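Local coordinates for Exo-beta-1,4-mannosidase (Rhizomucor miehei, PDB 4LYP), which hydrolyses terminal, non-reducing beta-D-mannose residues of beta-mannosides as a family 5 glycoside hydrolase and also shows transglycosylation activity, at residues Gly65-Ala70 with Tyr110-Ser115; Trp153-Gly158 with Pro413-His418. All blocks are in the same frame, centred on the assembly; numbering follows the deposited sequence.

Contact 1 of 2, residues Gly65-Ala70 with Tyr110-Ser115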
loop_
_atom_site.group_PDB
_atom_site.type_symbol
_atom_site.label_atom_id
_atom_site.label_comp_id
_atom_site.label_asym_id
_atom_site.label_seq_id
_atom_site.Cartn_x
_atom_site.Cartn_y
_atom_site.Cartn_z
ATOM N N GLY A 65 -2.819 6.661 -7.445
ATOM C CA GLY A 65 -2.087 7.821 -7.958
ATOM C C GLY A 65 -1.728 7.666 -9.417
ATOM O O GLY A 65 -1.814 8.624 -10.207
ATOM N N MET A 66 -1.192 6.485 -9.844
ATOM C CA MET A 66 -0.770 6.316 -11.224
ATOM C C MET A 66 -1.945 6.561 -12.162
ATOM O O MET A 66 -1.837 7.279 -13.174
ATOM C CB MET A 66 -0.180 4.929 -11.378
ATOM C CG MET A 66 -0.075 4.450 -12.843
ATOM S SD MET A 66 0.795 2.871 -13.015
ATOM C CE MET A 66 -0.381 1.782 -12.217
ATOM N N ASN A 67 -3.127 5.984 -11.858
ATOM C CA ASN A 67 -4.280 6.159 -12.729
ATOM C C ASN A 67 -4.827 7.562 -12.732
ATOM O O ASN A 67 -5.269 8.053 -13.773
ATOM C CB ASN A 67 -5.397 5.187 -12.391
ATOM C CG ASN A 67 -5.188 3.822 -13.034
ATOM O OD1 ASN A 67 -5.578 3.665 -14.243
ATOM N ND2 ASN A 67 -4.605 2.928 -12.367
ATOM N N LEU A 68 -4.764 8.277 -11.611
ATOM C CA LEU A 68 -5.198 9.688 -11.598
ATOM C C LEU A 68 -4.177 10.600 -12.294
ATOM O O LEU A 68 -4.575 11.628 -12.879
ATOM C CB LEU A 68 -5.454 10.186 -10.174
ATOM C CG LEU A 68 -6.740 9.675 -9.537
ATOM C CD1 LEU A 68 -6.805 10.173 -8.130
ATOM C CD2 LEU A 68 -7.969 10.077 -10.310
ATOM N N GLY A 69 -2.880 10.251 -12.294
ATOM C CA GLY A 69 -1.886 11.054 -12.977
ATOM C C GLY A 69 -1.898 10.879 -14.486
ATOM O O GLY A 69 -1.270 11.670 -15.184
ATOM N N ALA A 70 -2.593 9.856 -14.971
ATOM C CA ALA A 70 -2.645 9.624 -16.429
ATOM C C ALA A 70 -3.397 10.774 -17.137
ATOM O O ALA A 70 -4.170 11.456 -16.506
ATOM C CB ALA A 70 -3.369 8.299 -16.632
ATOM N N TYR A 110 -13.711 -5.971 -11.121
ATOM C CA TYR A 110 -13.050 -5.886 -9.820
ATOM C C TYR A 110 -11.634 -5.333 -9.896
ATOM O O TYR A 110 -10.879 -5.493 -8.907
ATOM C CB TYR A 110 -13.056 -7.225 -9.046
ATOM C CG TYR A 110 -14.392 -7.929 -9.069
ATOM C CD1 TYR A 110 -15.564 -7.300 -8.651
ATOM C CD2 TYR A 110 -14.469 -9.189 -9.629
ATOM C CE1 TYR A 110 -16.809 -7.941 -8.763
ATOM C CE2 TYR A 110 -15.689 -9.884 -9.736
ATOM C CZ TYR A 110 -16.827 -9.253 -9.345
ATOM O OH TYR A 110 -18.051 -9.871 -9.472
ATOM N N ARG A 111 -11.212 -4.661 -10.977
ATOM C CA ARG A 111 -9.838 -4.224 -11.067
ATOM C C ARG A 111 -9.701 -2.853 -11.713
ATOM O O ARG A 111 -10.551 -2.337 -12.476
ATOM C CB ARG A 111 -8.901 -5.211 -11.807
ATOM C CG ARG A 111 -9.256 -5.424 -13.309
ATOM C CD ARG A 111 -8.257 -6.309 -14.006
ATOM N NE ARG A 111 -8.346 -7.665 -13.532
ATOM C CZ ARG A 111 -7.684 -8.701 -14.101
ATOM N NH1 ARG A 111 -7.936 -9.920 -13.703
ATOM N NH2 ARG A 111 -6.754 -8.421 -15.013
ATOM N N MET A 112 -8.545 -2.234 -11.475
ATOM C CA MET A 112 -8.192 -0.953 -12.043
ATOM C C MET A 112 -8.235 -1.000 -13.543
ATOM O O MET A 112 -7.704 -1.919 -14.172
ATOM C CB MET A 112 -6.752 -0.656 -11.636
ATOM C CG MET A 112 -6.603 -0.449 -10.096
ATOM S SD MET A 112 -4.943 -0.839 -9.421
ATOM C CE MET A 112 -3.899 0.447 -10.104
ATOM N N ARG A 113 -8.833 0.016 -14.145
ATOM C CA ARG A 113 -8.956 0.105 -15.587
ATOM C C ARG A 113 -8.729 1.571 -15.999
ATOM O O ARG A 113 -9.276 2.476 -15.357
ATOM C CB ARG A 113 -10.378 -0.339 -16.055
ATOM C CG ARG A 113 -10.493 -0.507 -17.567
ATOM C CD ARG A 113 -11.901 -0.781 -18.030
ATOM N NE ARG A 113 -12.410 -2.046 -17.547
ATOM C CZ ARG A 113 -13.495 -2.325 -16.833
ATOM N NH1 ARG A 113 -14.256 -1.339 -16.402
ATOM N NH2 ARG A 113 -13.832 -3.621 -16.588
ATOM N N PRO A 114 -8.014 1.838 -17.088
ATOM C CA PRO A 114 -7.276 0.839 -17.864
ATOM C C PRO A 114 -6.024 0.352 -17.079
ATOM O O PRO A 114 -5.456 1.121 -16.260
ATOM C CB PRO A 114 -6.877 1.620 -19.155
ATOM C CG PRO A 114 -6.772 3.068 -18.677
ATOM C CD PRO A 114 -7.772 3.222 -17.565
ATOM N N SER A 115 -5.624 -0.879 -17.352
ATOM C CA SER A 115 -4.455 -1.459 -16.736
ATOM C C SER A 115 -3.145 -0.834 -17.296
ATOM O O SER A 115 -3.068 -0.394 -18.452
ATOM C CB SER A 115 -4.445 -2.956 -16.960
ATOM O OG SER A 115 -4.437 -3.317 -18.345
#

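Contact 2 of 2, residues Trp153-Gly158 with Pro413-His418. With GAI (guanidine), chain C.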
loop_
_atom_site.group_PDB
_atom_site.type_symbol
_atom_site.label_atom_id
_atom_site.label_comp_id
_atom_site.label_asym_id
_atom_site.label_seq_id
_atom_site.Cartn_x
_atom_site.Cartn_y
_atom_site.Cartn_z
ATOM N N TRP A 153 -3.777 -9.853 -4.576
ATOM C CA TRP A 153 -5.204 -9.749 -4.762
ATOM C C TRP A 153 -5.586 -9.281 -6.143
ATOM O O TRP A 153 -4.768 -8.874 -7.004
ATOM C CB TRP A 153 -5.822 -8.873 -3.657
ATOM C CG TRP A 153 -5.512 -9.422 -2.313
ATOM C CD1 TRP A 153 -4.663 -8.872 -1.379
ATOM C CD2 TRP A 153 -5.968 -10.657 -1.731
ATOM N NE1 TRP A 153 -4.547 -9.706 -0.270
ATOM C CE2 TRP A 153 -5.352 -10.800 -0.468
ATOM C CE3 TRP A 153 -6.836 -11.690 -2.197
ATOM C CZ2 TRP A 153 -5.562 -11.913 0.343
ATOM C CZ3 TRP A 153 -7.003 -12.807 -1.390
ATOM C CH2 TRP A 153 -6.386 -12.927 -0.125
ATOM N N GLN A 154 -6.912 -9.284 -6.376
ATOM C CA GLN A 154 -7.466 -9.189 -7.741
ATOM C C GLN A 154 -7.699 -7.793 -8.229
ATOM O O GLN A 154 -8.011 -7.592 -9.415
ATOM C CB GLN A 154 -8.785 -9.985 -7.814
ATOM C CG GLN A 154 -9.998 -9.409 -7.048
ATOM C CD GLN A 154 -10.059 -9.770 -5.562
ATOM O OE1 GLN A 154 -9.047 -9.974 -4.869
ATOM N NE2 GLN A 154 -11.303 -9.831 -5.044
ATOM N N TRP A 155 -7.540 -6.769 -7.379
ATOM C CA TRP A 155 -7.962 -5.389 -7.734
ATOM C C TRP A 155 -7.034 -4.675 -8.628
ATOM O O TRP A 155 -7.354 -3.609 -9.156
ATOM C CB TRP A 155 -8.313 -4.631 -6.483
ATOM C CG TRP A 155 -7.258 -4.545 -5.409
ATOM C CD1 TRP A 155 -7.168 -5.323 -4.253
ATOM C CD2 TRP A 155 -6.180 -3.532 -5.337
ATOM N NE1 TRP A 155 -6.121 -4.879 -3.492
ATOM C CE2 TRP A 155 -5.509 -3.781 -4.090
ATOM C CE3 TRP A 155 -5.726 -2.510 -6.151
ATOM C CZ2 TRP A 155 -4.430 -3.018 -3.658
ATOM C CZ3 TRP A 155 -4.682 -1.747 -5.712
ATOM C CH2 TRP A 155 -4.018 -1.994 -4.464
ATOM N N SER A 156 -5.853 -5.272 -8.902
ATOM C CA SER A 156 -4.951 -4.784 -9.924
ATOM C C SER A 156 -4.632 -5.925 -10.911
ATOM O O SER A 156 -3.581 -5.909 -11.573
ATOM C CB SER A 156 -3.678 -4.199 -9.307
ATOM O OG SER A 156 -3.024 -5.202 -8.544
ATOM N N GLY A 157 -5.505 -6.946 -10.989
ATOM C CA GLY A 157 -5.187 -8.161 -11.750
ATOM C C GLY A 157 -4.378 -9.089 -10.841
ATOM O O GLY A 157 -4.945 -10.008 -10.235
ATOM N N GLY A 158 -3.102 -8.783 -10.663
ATOM C CA GLY A 158 -2.338 -9.396 -9.586
ATOM C C GLY A 158 -1.873 -10.835 -9.933
ATOM O O GLY A 158 -1.896 -11.285 -11.076
ATOM N N PRO A 413 -10.197 0.179 -3.531
ATOM C CA PRO A 413 -10.098 -0.433 -4.874
ATOM C C PRO A 413 -11.416 -1.077 -5.288
ATOM O O PRO A 413 -12.314 -1.283 -4.478
ATOM C CB PRO A 413 -8.942 -1.471 -4.694
ATOM C CG PRO A 413 -8.218 -1.088 -3.428
ATOM C CD PRO A 413 -9.303 -0.482 -2.551
ATOM N N PRO A 414 -11.502 -1.417 -6.580
ATOM C CA PRO A 414 -12.827 -1.751 -7.166
ATOM C C PRO A 414 -13.281 -3.189 -6.860
ATOM O O PRO A 414 -14.297 -3.607 -7.403
ATOM C CB PRO A 414 -12.635 -1.532 -8.627
ATOM C CG PRO A 414 -11.149 -1.700 -8.874
ATOM C CD PRO A 414 -10.490 -1.101 -7.636
ATOM N N HIS A 415 -12.568 -3.909 -6.011
ATOM C CA HIS A 415 -13.054 -5.177 -5.485
ATOM C C HIS A 415 -13.836 -4.966 -4.160
ATOM O O HIS A 415 -14.340 -5.966 -3.610
ATOM C CB HIS A 415 -11.946 -6.189 -5.280
ATOM C CG HIS A 415 -11.055 -5.839 -4.129
ATOM N ND1 HIS A 415 -10.626 -4.541 -3.907
ATOM C CD2 HIS A 415 -10.555 -6.634 -3.119
ATOM C CE1 HIS A 415 -9.885 -4.547 -2.799
ATOM N NE2 HIS A 415 -9.823 -5.792 -2.315
ATOM N N GLU A 416 -13.930 -3.720 -3.688
ATOM C CA GLU A 416 -14.577 -3.392 -2.431
ATOM C C GLU A 416 -15.556 -2.295 -2.649
ATOM O O GLU A 416 -15.461 -1.517 -3.598
ATOM C CB GLU A 416 -13.473 -2.872 -1.456
ATOM C CG GLU A 416 -12.683 -4.044 -0.880
ATOM C CD GLU A 416 -11.429 -3.663 -0.136
ATOM O OE1 GLU A 416 -10.994 -2.494 -0.127
ATOM O OE2 GLU A 416 -10.885 -4.573 0.540
ATOM N N PRO A 417 -16.522 -2.107 -1.703
ATOM C CA PRO A 417 -17.493 -1.026 -1.852
ATOM C C PRO A 417 -16.812 0.314 -1.894
ATOM O O PRO A 417 -15.947 0.654 -1.042
ATOM C CB PRO A 417 -18.379 -1.189 -0.606
ATOM C CG PRO A 417 -18.225 -2.645 -0.239
ATOM C CD PRO A 417 -16.761 -2.964 -0.542
ATOM N N HIS A 418 -17.235 1.197 -2.789
ATOM C CA HIS A 418 -16.713 2.539 -2.812
ATOM C C HIS A 418 -16.979 3.173 -1.481
ATOM O O HIS A 418 -18.103 3.175 -0.983
ATOM C CB HIS A 418 -17.348 3.403 -3.916
ATOM C CG HIS A 418 -17.275 2.820 -5.267
ATOM N ND1 HIS A 418 -16.211 2.109 -5.791
ATOM C CD2 HIS A 418 -18.216 2.920 -6.294
ATOM C CE1 HIS A 418 -16.491 1.774 -7.071
ATOM N NE2 HIS A 418 -17.725 2.251 -7.355
HETATM C C GAI C . -6.978 -7.268 2.507
HETATM N N1 GAI C . -6.041 -6.482 3.037
HETATM N N2 GAI C . -6.572 -8.515 2.216
HETATM N N3 GAI C . -8.162 -6.864 2.213
#

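Contact 1 of 2, residues Gly65-Ala70 with Tyr110-Ser115
Asn-67 carries this contact, its amide reaching between Met-112 and Pro-114 from the short helix 65-69. The tight part lies at the end of that side chain. Its CG stands beside the backbone N, opposite the carbonyl carbon (chi1 -83°), and the amide is thereby carried out to the 110-115 loop. As modelled, Asn-67 OD1 is 3.2 Å from Pro-114 O, but the amide is probably turned over, and with it turned back the pair may be a hydrogen bond. The Met-112 chain, bent at its last torsion (chi3 68°), brings its terminal methyl to the other end of the amide. The asparagine and the proline ring lie alongside, pointing opposite ways, and the proline follows a cis peptide bond. Packing is looser beside this point: Met-66 CE meets Met-112 CE at 4.3 Å, a methyl-to-methyl approach that is purely apolar. Toward solvent the contact thins out further. Arg-113 turns its CB away from the helix and is partly exposed, with its guanidinium hydrogen-bonded to the backbone oxygens of Tyr-405 and Asp-106. As a worked case, a small interface, 151 Å² with both sides summed, can rest largely on one buried asparagine side chain. In the TIM barrel, helix 65-69 follows strand 53-61 and the loop follows the adjacent, parallel strand 95-99, so the contact joins segments that follow neighbouring barrel strands. Helix 125-140 lies alongside, Val-127 touching both Met-66 and Pro-114 and Leu-131 touching Met-66, while Leu-68 packs on helix 78-90.

Contact 2 of 2, residues Trp153-Gly158 with Pro413-His418
One wall of a guanidine-binding pocket, that of Trp-153, Glu-238, Trp-293, Asn-296 and Glu-416, is where these two TIM-barrel loops meet: one follows strand 144-148, and the other follows strand 386-394 and makes a type I beta turn from Pro-413 to Glu-416, closed by Glu-416 N to Pro-413 O at 3.0 Å. Trp-155 is the central side chain. Its CG lies between the backbone N and the carbonyl carbon (chi1 56°), which turns the indole toward the turn. Pro-413 sits over one face of that indole, its CG 3.8 Å from the centroid of the six-membered ring and 16° off the normal, a CH-pi contact. The five-membered ring makes an offset stack with the His-415 imidazole, centroids 4.3 Å apart and planes inclined by 28°. His-415 is covered on its other face by Glu-416 CG, 3.4 Å above the ring plane. Gln-154 comes to the imidazole edge, its NE2 3.7 Å from His-415 CB, and that nitrogen is hydrogen-bonded to Tyr-181 OH. Trp-153 NE1 lies 3.4 Å from guanidine N2, but the indole N-H is spent on Glu-238 OE1, which the guanidine hydrogen-bonds as well. Glu-416 OE2 is a long 3.9 Å from guanidine N3 and is hydrogen-bonded to a Tris molecule, probably from the crystallisation liquor. No hydrogen bond crosses between the loops, so ring faces and proline methylenes hold them together, and the turn that stacks His-415 on Trp-155 also brings Glu-416 to the pocket.

Contact 1 closes before contact 2 opens along the chain, yet their centres lie only 11 Å apart and they touch directly. The bridge is the 110-115 loop: Met-112 N is 2.9 Å from Trp-155 O, a probable hydrogen bond, so the residue that packs on helix 65-69 is tied through its backbone to the central tryptophan of contact 2. Arg-111 adds packing against both partners of contact 2, with its C 3.4 Å from Pro-414 CG and its CZ 3.5 Å from Gly-157 CA. Contact 2 holds Trp-153 and Glu-416 of the guanidine pocket; the Met-112 side chain is about 13 Å from that guanidine, so contact 1 lies outside the pocket.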